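Local coordinates for laccase (Botrytis aclada, PDB 3SQR), which oxidises phenolic substrates such as hydroquinones with its copper centres, reducing dioxygen to water, and probably serves lignin degradation and detoxification of lignin-derived products, at residues V199-E208 with L225-F236; K251-E259 with N342-S351. All coordinates share one frame; numbering follows the deposited sequence.

Contact 1: residues V199-E208 with L225-F236. With NAG (2-acetamido-2-deoxy-beta-D-glucopyranose), chain C; NAG (2-acetamido-2-deoxy-beta-D-glucopyranose), chain K.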
loop_
_atom_site.group_PDB
_atom_site.type_symbol
_atom_site.label_atom_id
_atom_site.label_comp_id
_atom_site.label_asym_id
_atom_site.label_seq_id
_atom_site.Cartn_x
_atom_site.Cartn_y
_atom_site.Cartn_z
ATOM N N VAL A 199 -1.735 9.758 -10.296
ATOM C CA VAL A 199 -2.148 9.320 -8.950
ATOM C C VAL A 199 -2.741 10.483 -8.180
ATOM O O VAL A 199 -2.354 11.682 -8.365
ATOM C CB VAL A 199 -0.939 8.733 -8.192
ATOM C CG1 VAL A 199 -1.262 8.495 -6.744
ATOM C CG2 VAL A 199 -0.498 7.352 -8.779
ATOM N N ILE A 200 -3.687 10.169 -7.347
ATOM C CA ILE A 200 -4.156 11.099 -6.295
ATOM C C ILE A 200 -4.001 10.346 -4.993
ATOM O O ILE A 200 -4.688 9.349 -4.746
ATOM C CB ILE A 200 -5.652 11.474 -6.447
ATOM C CG1 ILE A 200 -5.881 12.149 -7.804
ATOM C CG2 ILE A 200 -6.124 12.345 -5.253
ATOM C CD1 ILE A 200 -7.319 12.511 -8.132
ATOM N N PHE A 201 -3.001 10.749 -4.202
ATOM C CA PHE A 201 -2.782 10.218 -2.898
ATOM C C PHE A 201 -3.763 10.761 -1.886
ATOM O O PHE A 201 -4.120 11.927 -1.911
ATOM C CB PHE A 201 -1.369 10.511 -2.415
ATOM C CG PHE A 201 -0.314 9.750 -3.169
ATOM C CD1 PHE A 201 -0.133 8.397 -2.914
ATOM C CD2 PHE A 201 0.486 10.365 -4.115
ATOM C CE1 PHE A 201 0.807 7.695 -3.581
ATOM C CE2 PHE A 201 1.470 9.663 -4.771
ATOM C CZ PHE A 201 1.640 8.334 -4.491
ATOM N N LEU A 202 -4.269 9.880 -1.056
ATOM C CA LEU A 202 -5.172 10.257 0.034
ATOM C C LEU A 202 -4.471 9.841 1.324
ATOM O O LEU A 202 -4.052 8.700 1.462
ATOM C CB LEU A 202 -6.517 9.573 -0.147
ATOM C CG LEU A 202 -7.280 9.780 -1.429
ATOM C CD1 LEU A 202 -8.425 8.750 -1.517
ATOM C CD2 LEU A 202 -7.738 11.244 -1.520
ATOM N N GLN A 203 -4.306 10.746 2.274
ATOM C CA GLN A 203 -3.645 10.406 3.520
ATOM C C GLN A 203 -4.059 11.350 4.631
ATOM O O GLN A 203 -4.554 12.443 4.407
ATOM C CB GLN A 203 -2.135 10.473 3.365
ATOM C CG GLN A 203 -1.661 11.864 2.999
ATOM C CD GLN A 203 -0.207 11.957 2.651
ATOM O OE1 GLN A 203 0.150 12.309 1.551
ATOM N NE2 GLN A 203 0.654 11.747 3.642
ATOM N N ASP A 204 -3.851 10.862 5.836
ATOM C CA ASP A 204 -3.763 11.695 7.025
ATOM C C ASP A 204 -2.431 12.431 6.928
ATOM O O ASP A 204 -1.576 12.097 6.087
ATOM C CB ASP A 204 -3.881 10.874 8.338
ATOM C CG ASP A 204 -3.099 9.577 8.328
ATOM O OD1 ASP A 204 -2.093 9.457 7.579
ATOM O OD2 ASP A 204 -3.494 8.662 9.092
ATOM N N TRP A 205 -2.241 13.414 7.787
ATOM C CA TRP A 205 -0.971 14.109 7.805
ATOM C C TRP A 205 -0.775 14.783 9.126
ATOM O O TRP A 205 -1.598 15.644 9.505
ATOM C CB TRP A 205 -0.947 15.163 6.704
ATOM C CG TRP A 205 0.346 15.843 6.613
ATOM C CD1 TRP A 205 0.592 17.172 6.844
ATOM C CD2 TRP A 205 1.598 15.266 6.246
ATOM N NE1 TRP A 205 1.934 17.437 6.683
ATOM C CE2 TRP A 205 2.583 16.294 6.316
ATOM C CE3 TRP A 205 2.010 13.986 5.898
ATOM C CZ2 TRP A 205 3.906 16.059 6.034
ATOM C CZ3 TRP A 205 3.339 13.751 5.637
ATOM C CH2 TRP A 205 4.278 14.805 5.681
ATOM N N ALA A 206 0.276 14.374 9.837
ATOM C CA ALA A 206 0.571 14.952 11.129
ATOM C C ALA A 206 1.271 16.298 10.925
ATOM O O ALA A 206 1.826 16.534 9.848
ATOM C CB ALA A 206 1.470 14.028 11.931
ATOM N N HIS A 207 1.257 17.146 11.967
ATOM C CA HIS A 207 2.099 18.366 11.959
ATOM C C HIS A 207 3.305 18.227 12.795
ATOM O O HIS A 207 3.853 19.243 13.277
ATOM C CB HIS A 207 1.283 19.591 12.342
ATOM C CG HIS A 207 0.371 20.029 11.256
ATOM N ND1 HIS A 207 -0.568 21.017 11.435
ATOM C CD2 HIS A 207 0.267 19.633 9.964
ATOM C CE1 HIS A 207 -1.223 21.195 10.308
ATOM N NE2 HIS A 207 -0.735 20.356 9.396
ATOM N N GLU A 208 3.805 16.976 12.911
ATOM C CA GLU A 208 5.044 16.642 13.524
ATOM C C GLU A 208 5.411 15.229 13.045
ATOM O O GLU A 208 4.578 14.529 12.523
ATOM C CB GLU A 208 4.914 16.674 15.032
ATOM C CG GLU A 208 3.826 15.719 15.597
ATOM C CD GLU A 208 2.378 16.177 15.384
ATOM O OE1 GLU A 208 2.162 17.391 15.483
ATOM O OE2 GLU A 208 1.445 15.325 15.150
ATOM N N LEU A 225 -4.553 12.883 14.054
ATOM C CA LEU A 225 -3.526 13.734 13.439
ATOM C C LEU A 225 -4.135 15.038 13.041
ATOM O O LEU A 225 -5.373 15.231 12.980
ATOM C CB LEU A 225 -2.876 13.010 12.244
ATOM C CG LEU A 225 -2.229 11.679 12.599
ATOM C CD1 LEU A 225 -1.555 11.058 11.406
ATOM C CD2 LEU A 225 -1.263 11.794 13.787
ATOM N N GLU A 226 -3.254 15.982 12.726
ATOM C CA GLU A 226 -3.705 17.376 12.621
ATOM C C GLU A 226 -4.390 17.708 11.348
ATOM O O GLU A 226 -5.212 18.604 11.287
ATOM C CB GLU A 226 -2.510 18.282 12.792
ATOM C CG GLU A 226 -1.974 18.388 14.201
ATOM C CD GLU A 226 -1.198 17.163 14.718
ATOM O OE1 GLU A 226 -0.656 16.379 13.920
ATOM O OE2 GLU A 226 -1.184 16.930 15.946
ATOM N N ASN A 227 -4.116 16.978 10.279
ATOM C CA ASN A 227 -4.734 17.327 9.041
ATOM C C ASN A 227 -4.764 16.084 8.126
ATOM O O ASN A 227 -4.493 14.976 8.594
ATOM C CB ASN A 227 -3.971 18.464 8.350
ATOM C CG ASN A 227 -4.851 19.317 7.492
ATOM O OD1 ASN A 227 -6.067 19.185 7.485
ATOM N ND2 ASN A 227 -4.200 20.252 6.715
ATOM N N THR A 228 -5.174 16.305 6.899
ATOM C CA THR A 228 -5.111 15.303 5.810
ATOM C C THR A 228 -4.487 15.995 4.604
ATOM O O THR A 228 -4.488 17.218 4.536
ATOM C CB THR A 228 -6.478 14.756 5.441
ATOM O OG1 THR A 228 -7.252 15.786 4.799
ATOM C CG2 THR A 228 -7.243 14.233 6.714
ATOM N N LEU A 229 -3.999 15.211 3.639
ATOM C CA LEU A 229 -3.513 15.747 2.348
ATOM C C LEU A 229 -4.147 14.986 1.253
ATOM O O LEU A 229 -4.375 13.769 1.359
ATOM C CB LEU A 229 -2.025 15.611 2.198
ATOM C CG LEU A 229 -1.146 16.325 3.235
ATOM C CD1 LEU A 229 0.276 15.941 3.028
ATOM C CD2 LEU A 229 -1.286 17.794 3.146
ATOM N N MET A 230 -4.470 15.731 0.195
ATOM C CA MET A 230 -4.912 15.142 -1.024
ATOM C C MET A 230 -3.892 15.476 -2.073
ATOM O O MET A 230 -3.664 16.627 -2.420
ATOM C CB MET A 230 -6.299 15.667 -1.445
ATOM C CG MET A 230 -6.835 15.001 -2.637
ATOM S SD MET A 230 -8.577 15.415 -3.004
ATOM C CE MET A 230 -9.440 14.707 -1.602
ATOM N N ASN A 231 -3.294 14.430 -2.617
ATOM C CA ASN A 231 -2.148 14.533 -3.474
ATOM C C ASN A 231 -1.131 15.505 -2.957
ATOM O O ASN A 231 -0.589 16.286 -3.714
ATOM C CB ASN A 231 -2.539 14.846 -4.900
ATOM C CG ASN A 231 -1.661 14.109 -5.873
ATOM O OD1 ASN A 231 -1.337 12.937 -5.682
ATOM N ND2 ASN A 231 -1.259 14.789 -6.892
ATOM N N GLY A 232 -0.862 15.421 -1.660
ATOM C CA GLY A 232 0.211 16.157 -1.062
ATOM C C GLY A 232 -0.133 17.563 -0.601
ATOM O O GLY A 232 0.737 18.239 -0.143
ATOM N N THR A 233 -1.387 17.975 -0.736
ATOM C CA THR A 233 -1.776 19.338 -0.311
ATOM C C THR A 233 -3.105 19.426 0.392
ATOM O O THR A 233 -3.962 18.559 0.229
ATOM C CB THR A 233 -1.695 20.276 -1.531
ATOM O OG1 THR A 233 -1.761 21.609 -1.060
ATOM C CG2 THR A 233 -2.819 19.968 -2.484
ATOM N N ASN A 234 -3.268 20.481 1.202
ATOM C CA ASN A 234 -4.531 20.840 1.751
ATOM C C ASN A 234 -4.441 22.244 2.342
ATOM O O ASN A 234 -3.346 22.808 2.447
ATOM C CB ASN A 234 -4.963 19.866 2.855
ATOM C CG ASN A 234 -6.461 19.804 3.045
ATOM O OD1 ASN A 234 -7.203 20.619 2.501
ATOM N ND2 ASN A 234 -6.935 18.755 3.760
ATOM N N THR A 235 -5.609 22.808 2.606
ATOM C CA THR A 235 -5.712 24.008 3.403
ATOM C C THR A 235 -5.394 23.706 4.852
ATOM O O THR A 235 -5.414 22.551 5.316
ATOM C CB THR A 235 -7.093 24.567 3.314
ATOM O OG1 THR A 235 -8.084 23.551 3.646
ATOM C CG2 THR A 235 -7.332 25.154 1.960
ATOM N N PHE A 236 -5.077 24.738 5.614
ATOM C CA PHE A 236 -5.080 24.621 7.051
ATOM C C PHE A 236 -5.210 26.055 7.598
ATOM O O PHE A 236 -4.540 26.956 7.115
ATOM C CB PHE A 236 -3.805 24.003 7.560
ATOM C CG PHE A 236 -3.847 23.598 8.991
ATOM C CD1 PHE A 236 -4.574 22.478 9.385
ATOM C CD2 PHE A 236 -3.117 24.274 9.960
ATOM C CE1 PHE A 236 -4.610 22.096 10.745
ATOM C CE2 PHE A 236 -3.161 23.928 11.312
ATOM C CZ PHE A 236 -3.872 22.805 11.711
HETATM C C1 NAG C . -0.394 14.220 -7.885
HETATM C C2 NAG C . -0.800 14.622 -9.300
HETATM C C3 NAG C . 0.123 13.897 -10.260
HETATM C C4 NAG C . 1.586 14.217 -9.992
HETATM C C5 NAG C . 1.906 14.113 -8.466
HETATM C C6 NAG C . 3.043 15.031 -8.091
HETATM C C7 NAG C . -3.022 14.840 -10.236
HETATM C C8 NAG C . -4.341 14.187 -10.611
HETATM N N2 NAG C . -2.094 14.109 -9.636
HETATM O O3 NAG C . -0.201 14.166 -11.604
HETATM O O4 NAG C . 2.424 13.299 -10.717
HETATM O O5 NAG C . 0.902 14.659 -7.648
HETATM O O6 NAG C . 3.568 14.646 -6.818
HETATM O O7 NAG C . -2.776 16.029 -10.466
HETATM C C1 NAG K . -12.620 23.000 7.111
HETATM C C2 NAG K . -12.303 24.437 6.794
HETATM C C3 NAG K . -13.280 25.365 7.558
HETATM C C4 NAG K . -14.690 24.910 7.193
HETATM C C5 NAG K . -14.883 23.478 7.647
HETATM C C6 NAG K . -16.254 22.973 7.241
HETATM C C7 NAG K . -9.970 24.719 6.175
HETATM C C8 NAG K . -8.569 24.916 6.643
HETATM N N2 NAG K . -10.924 24.650 7.129
HETATM O O3 NAG K . -13.040 26.697 7.163
HETATM O O4 NAG K . -15.682 25.643 7.843
HETATM O O5 NAG K . -13.986 22.709 6.916
HETATM O O6 NAG K . -16.179 21.580 7.372
HETATM O O7 NAG K . -10.190 24.604 4.949
HETATM O O HOH W 1 -1.660 13.170 -0.288
#
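Phe201 is held at both of its backbone polar atoms by Asn231: its N donates to Asn231 OD1 at 3.1 Å, and its O accepts from Asn231 N at 2.7 Å, so a side-chain amide takes the place of a main-chain carbonyl where strand 227-230 ends. The nitrogen of that amide, ND2, is spent on the N-glycosidic bond to the N-acetylglucosamine, whose own N2 donates to Val199 O. Antiparallel pairing follows, with Gln203 and Leu229, then Trp205 and Asn227, exchanging N-H groups and carbonyls, the last two through more bent bonds. A water caught in the turn accepts from Gly232 N and donates to Gln203 OE1 at 2.7 Å. Beyond the strands, His207 N reaches Glu226 OE1 at 2.8 Å from above the carboxylate plane, Glu226 CB lies over the imidazole, and the edge of that ring meets the face of Phe236, planes 81° apart. His207 NE2 and Asn227 ND2 both bond Asp82 OD2; Asn227 ND2 also holds Thr235 O. By contrast, Glu226 N is buried without a partner. Met230 to Thr233 form a type I' turn after this antiparallel pair, whose strand 227-230 is outermost in a six-stranded sheet of the second cupredoxin domain of a multicopper oxidase.

Contact 2: residues K251-E259 with N342-S351. With NAG (2-acetamido-2-deoxy-beta-D-glucopyranose), chain K; NAG (2-acetamido-2-deoxy-beta-D-glucopyranose), chain C; SO4 (sulfate ion), chain M.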
loop_
_atom_site.group_PDB
_atom_site.type_symbol
_atom_site.label_atom_id
_atom_site.label_comp_id
_atom_site.label_asym_id
_atom_site.label_seq_id
_atom_site.Cartn_x
_atom_site.Cartn_y
_atom_site.Cartn_z
ATOM N N LYS A 251 -3.235 25.108 0.152
ATOM C CA LYS A 251 -4.187 25.128 -0.906
ATOM C C LYS A 251 -4.777 23.759 -1.124
ATOM O O LYS A 251 -4.085 22.760 -1.024
ATOM C CB LYS A 251 -3.558 25.612 -2.238
ATOM C CG LYS A 251 -3.578 27.121 -2.443
ATOM C CD LYS A 251 -3.213 27.538 -3.916
ATOM C CE LYS A 251 -4.365 27.299 -4.953
ATOM N NZ LYS A 251 -4.091 28.105 -6.183
ATOM N N LYS A 252 -6.058 23.748 -1.474
ATOM C CA LYS A 252 -6.738 22.554 -1.877
ATOM C C LYS A 252 -6.082 21.995 -3.099
ATOM O O LYS A 252 -5.676 22.732 -4.045
ATOM C CB LYS A 252 -8.187 22.798 -2.230
ATOM C CG LYS A 252 -9.087 23.093 -1.013
ATOM C CD LYS A 252 -9.030 21.995 0.051
ATOM C CE LYS A 252 -10.084 22.145 1.148
ATOM N NZ LYS A 252 -9.944 21.077 2.256
ATOM N N PHE A 253 -5.963 20.669 -3.082
ATOM C CA PHE A 253 -5.687 19.912 -4.274
ATOM C C PHE A 253 -6.662 20.358 -5.363
ATOM O O PHE A 253 -7.826 20.567 -5.096
ATOM C CB PHE A 253 -5.957 18.442 -4.052
ATOM C CG PHE A 253 -5.977 17.621 -5.312
ATOM C CD1 PHE A 253 -4.800 17.434 -6.037
ATOM C CD2 PHE A 253 -7.158 17.070 -5.814
ATOM C CE1 PHE A 253 -4.770 16.674 -7.185
ATOM C CE2 PHE A 253 -7.154 16.305 -7.003
ATOM C CZ PHE A 253 -5.939 16.119 -7.704
ATOM N N GLU A 254 -6.163 20.506 -6.560
ATOM C CA GLU A 254 -7.033 20.898 -7.671
ATOM C C GLU A 254 -6.784 20.027 -8.843
ATOM O O GLU A 254 -5.609 19.690 -9.132
ATOM C CB GLU A 254 -6.755 22.351 -8.051
ATOM C CG GLU A 254 -7.746 22.955 -9.041
ATOM C CD GLU A 254 -7.459 22.678 -10.504
ATOM O OE1 GLU A 254 -6.316 22.282 -10.829
ATOM O OE2 GLU A 254 -8.392 22.862 -11.334
ATOM N N LEU A 255 -7.853 19.727 -9.558
ATOM C CA LEU A 255 -7.866 18.864 -10.706
ATOM C C LEU A 255 -8.780 19.565 -11.740
ATOM O O LEU A 255 -9.875 19.937 -11.372
ATOM C CB LEU A 255 -8.499 17.513 -10.333
ATOM C CG LEU A 255 -8.635 16.513 -11.473
ATOM C CD1 LEU A 255 -7.341 16.291 -12.326
ATOM C CD2 LEU A 255 -9.277 15.202 -11.003
ATOM N N THR A 256 -8.259 19.778 -12.924
ATOM C CA THR A 256 -9.008 20.431 -14.019
ATOM C C THR A 256 -9.515 19.474 -15.028
ATOM O O THR A 256 -8.750 18.647 -15.554
ATOM C CB THR A 256 -8.123 21.448 -14.678
ATOM O OG1 THR A 256 -7.818 22.407 -13.691
ATOM C CG2 THR A 256 -8.869 22.121 -15.870
ATOM N N PHE A 257 -10.807 19.564 -15.345
ATOM C CA PHE A 257 -11.390 18.739 -16.343
ATOM C C PHE A 257 -11.787 19.630 -17.552
ATOM O O PHE A 257 -12.220 20.792 -17.383
ATOM C CB PHE A 257 -12.670 18.047 -15.893
ATOM C CG PHE A 257 -12.499 16.791 -15.110
ATOM C CD1 PHE A 257 -11.240 16.201 -14.891
ATOM C CD2 PHE A 257 -13.602 16.200 -14.547
ATOM C CE1 PHE A 257 -11.165 15.033 -14.144
ATOM C CE2 PHE A 257 -13.512 15.019 -13.789
ATOM C CZ PHE A 257 -12.283 14.457 -13.613
ATOM N N VAL A 258 -11.578 19.059 -18.720
ATOM C CA VAL A 258 -12.098 19.533 -19.997
ATOM C C VAL A 258 -13.366 18.750 -20.354
ATOM O O VAL A 258 -13.449 17.531 -20.393
ATOM C CB VAL A 258 -11.054 19.378 -21.130
ATOM C CG1 VAL A 258 -11.755 19.745 -22.530
ATOM C CG2 VAL A 258 -9.833 20.231 -20.881
ATOM N N GLU A 259 -14.424 19.497 -20.616
ATOM C CA GLU A 259 -15.698 18.916 -20.781
ATOM C C GLU A 259 -15.672 17.849 -21.907
ATOM O O GLU A 259 -15.052 18.063 -22.934
ATOM C CB GLU A 259 -16.679 20.094 -21.086
ATOM C CG GLU A 259 -18.007 19.621 -21.359
ATOM C CD GLU A 259 -18.865 19.330 -20.161
ATOM O OE1 GLU A 259 -18.855 20.055 -19.144
ATOM O OE2 GLU A 259 -19.631 18.380 -20.265
ATOM N N ASN A 342 -12.279 18.377 6.263
ATOM C CA ASN A 342 -11.412 19.066 5.280
ATOM C C ASN A 342 -10.574 18.170 4.400
ATOM O O ASN A 342 -9.705 18.651 3.669
ATOM C CB ASN A 342 -10.532 20.094 5.946
ATOM C CG ASN A 342 -11.286 21.076 6.831
ATOM O OD1 ASN A 342 -11.290 20.910 8.068
ATOM N ND2 ASN A 342 -11.915 22.085 6.244
ATOM N N ALA A 343 -10.898 16.867 4.411
ATOM C CA ALA A 343 -10.252 15.891 3.488
ATOM C C ALA A 343 -10.958 15.990 2.151
ATOM O O ALA A 343 -11.708 15.117 1.771
ATOM C CB ALA A 343 -10.355 14.477 4.047
ATOM N N THR A 344 -10.686 17.079 1.449
ATOM C CA THR A 344 -11.344 17.434 0.240
ATOM C C THR A 344 -10.337 18.128 -0.678
ATOM O O THR A 344 -9.273 18.608 -0.236
ATOM C CB THR A 344 -12.503 18.466 0.458
ATOM O OG1 THR A 344 -11.997 19.674 1.023
ATOM C CG2 THR A 344 -13.591 17.854 1.376
ATOM N N GLY A 345 -10.731 18.191 -1.924
ATOM C CA GLY A 345 -10.054 18.951 -2.960
ATOM C C GLY A 345 -11.109 19.545 -3.884
ATOM O O GLY A 345 -12.292 19.445 -3.607
ATOM N N ILE A 346 -10.642 20.160 -4.941
ATOM C CA ILE A 346 -11.485 20.875 -5.881
ATOM C C ILE A 346 -11.239 20.433 -7.287
ATOM O O ILE A 346 -10.080 20.411 -7.791
ATOM C CB ILE A 346 -11.211 22.428 -5.813
ATOM C CG1 ILE A 346 -11.495 22.968 -4.435
ATOM C CG2 ILE A 346 -12.048 23.120 -6.844
ATOM C CD1 ILE A 346 -11.077 24.458 -4.249
ATOM N N LEU A 347 -12.342 20.051 -7.951
ATOM C CA LEU A 347 -12.406 19.796 -9.337
ATOM C C LEU A 347 -12.952 21.061 -10.031
ATOM O O LEU A 347 -13.965 21.555 -9.595
ATOM C CB LEU A 347 -13.389 18.684 -9.593
ATOM C CG LEU A 347 -13.554 18.338 -11.074
ATOM C CD1 LEU A 347 -12.314 17.657 -11.605
ATOM C CD2 LEU A 347 -14.762 17.443 -11.240
ATOM N N ARG A 348 -12.246 21.541 -11.034
ATOM C CA ARG A 348 -12.663 22.735 -11.836
ATOM C C ARG A 348 -12.790 22.351 -13.279
ATOM O O ARG A 348 -11.925 21.665 -13.848
ATOM C CB ARG A 348 -11.634 23.824 -11.709
ATOM C CG ARG A 348 -11.358 24.237 -10.282
ATOM C CD ARG A 348 -10.585 25.530 -10.317
ATOM N NE ARG A 348 -10.145 25.981 -9.034
ATOM C CZ ARG A 348 -10.944 26.470 -8.096
ATOM N NH1 ARG A 348 -12.257 26.567 -8.281
ATOM N NH2 ARG A 348 -10.419 26.862 -6.962
ATOM N N TYR A 349 -13.855 22.832 -13.926
ATOM C CA TYR A 349 -13.957 22.724 -15.381
ATOM C C TYR A 349 -13.402 23.963 -16.016
ATOM O O TYR A 349 -13.168 24.007 -17.227
ATOM C CB TYR A 349 -15.411 22.516 -15.792
ATOM C CG TYR A 349 -15.944 21.094 -15.736
ATOM C CD1 TYR A 349 -16.175 20.463 -14.517
ATOM C CD2 TYR A 349 -16.181 20.370 -16.893
ATOM C CE1 TYR A 349 -16.658 19.186 -14.461
ATOM C CE2 TYR A 349 -16.705 19.074 -16.840
ATOM C CZ TYR A 349 -16.913 18.494 -15.620
ATOM O OH TYR A 349 -17.423 17.255 -15.497
ATOM N N ASP A 350 -13.212 24.986 -15.211
ATOM C CA ASP A 350 -12.570 26.184 -15.673
ATOM C C ASP A 350 -11.477 26.506 -14.672
ATOM O O ASP A 350 -11.738 26.938 -13.545
ATOM C CB ASP A 350 -13.608 27.315 -15.767
ATOM C CG ASP A 350 -12.976 28.663 -16.091
ATOM O OD1 ASP A 350 -11.749 28.728 -16.335
ATOM O OD2 ASP A 350 -13.732 29.672 -16.093
ATOM N N SER A 351 -10.246 26.321 -15.120
ATOM C CA SER A 351 -9.042 26.391 -14.271
ATOM C C SER A 351 -8.776 27.801 -13.764
ATOM O O SER A 351 -8.005 27.987 -12.809
ATOM C CB SER A 351 -7.798 25.858 -15.015
ATOM O OG SER A 351 -7.472 26.597 -16.203
HETATM C C1 NAG K . -12.620 23.000 7.111
HETATM C C2 NAG K . -12.303 24.437 6.794
HETATM C C3 NAG K . -13.280 25.365 7.558
HETATM C C4 NAG K . -14.690 24.910 7.193
HETATM C C5 NAG K . -14.883 23.478 7.647
HETATM C C6 NAG K . -16.254 22.973 7.241
HETATM C C7 NAG K . -9.970 24.719 6.175
HETATM C C8 NAG K . -8.569 24.916 6.643
HETATM N N2 NAG K . -10.924 24.650 7.129
HETATM O O3 NAG K . -13.040 26.697 7.163
HETATM O O4 NAG K . -15.682 25.643 7.843
HETATM O O5 NAG K . -13.986 22.709 6.916
HETATM O O6 NAG K . -16.179 21.580 7.372
HETATM O O7 NAG K . -10.190 24.604 4.949
HETATM C C1 NAG C . -0.394 14.220 -7.885
HETATM C C2 NAG C . -0.800 14.622 -9.300
HETATM C C3 NAG C . 0.123 13.897 -10.260
HETATM C C4 NAG C . 1.586 14.217 -9.992
HETATM C C5 NAG C . 1.906 14.113 -8.466
HETATM C C6 NAG C . 3.043 15.031 -8.091
HETATM C C7 NAG C . -3.022 14.840 -10.236
HETATM C C8 NAG C . -4.341 14.187 -10.611
HETATM N N2 NAG C . -2.094 14.109 -9.636
HETATM O O3 NAG C . -0.201 14.166 -11.604
HETATM O O4 NAG C . 2.424 13.299 -10.717
HETATM O O5 NAG C . 0.902 14.659 -7.648
HETATM O O6 NAG C . 3.568 14.646 -6.818
HETATM O O7 NAG C . -2.776 16.029 -10.466
HETATM S S SO4 M . -6.530 26.492 -8.042
HETATM O O1 SO4 M . -5.979 27.836 -7.969
HETATM O O2 SO4 M . -5.481 25.557 -7.620
HETATM O O3 SO4 M . -7.663 26.347 -7.142
HETATM O O4 SO4 M . -6.943 26.221 -9.429
HETATM O O HOH W 2 -11.763 22.079 3.836
HETATM O O HOH W 3 -6.560 19.252 -0.692
#
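Leu347 and Leu255 lie side by side on a parallel strand pair at the edge of a five-stranded sheet in a cupredoxin-type β-sandwich domain, where four backbone hydrogen bonds run from Ile346 N to Phe257 N. With chi1 at 179° and chi2 at 71°, Leu347 sets CD1 over the centre of the Phe257 ring, 3.4 Å from the centroid: a CH-pi contact almost on the ring normal. Phe257 in turn lays its CB over the face of Tyr349 and directs its ring edge there, the planes standing at 86°. Tyr349 OH is fixed by His283 and Ala319.

The face bearing Glu254, Ile346, Thr256 and Arg348 is mixed, with charged and hydroxyl groups around the apolar Ile346. Arg348 runs extended from CG to NE, and its guanidinium lies over Ile346 CG2 while presenting its edge to a sulfate ion, probably from the crystallisation liquor. NE and NH2 both donate to sulfate O3, NH2 at 2.8 Å, and NH1 turns to Ala355 O. Lys251 NZ closes on sulfate O1 at 2.6 Å. Glu254 bends at chi2, which brings OE2 against the aliphatic part of Arg348, 3.4 Å from Arg348 CB, rather than into a salt bridge.

At the other end Lys252 also bends at chi2. Its CB and CG pack on Ile346 CD1, and the straight remainder of the chain crosses Thr344. The ammonium is shared among several oxygens, Asn234 OD1 and a water included, while Lys252 NZ also donates to Thr344 OG1 at 2.8 Å.

How the contacts relate
Following the chain from the N terminus, contact 1 closes first: the 16 residues between 199-208 and 225-236 include helix 210-217, and the chain returns antiparallel as the border strand of the six-stranded sheet. A short run then leads into 251-259, where contact 2 opens. It closes only after 82 further residues, rich in strand, when 342-351 comes alongside in parallel. The two closures are therefore in series, neither enclosing nor crossing the other, and they belong to different sheets of one domain. The centres of contact 1 and contact 2 lie about 16 Å apart. They meet at Thr233 OG1 with Lys251 O and at Asn234 ND2 with Asn342 O, both probable hydrogen bonds, joining the two sheet edges; each contact also touches both glycans.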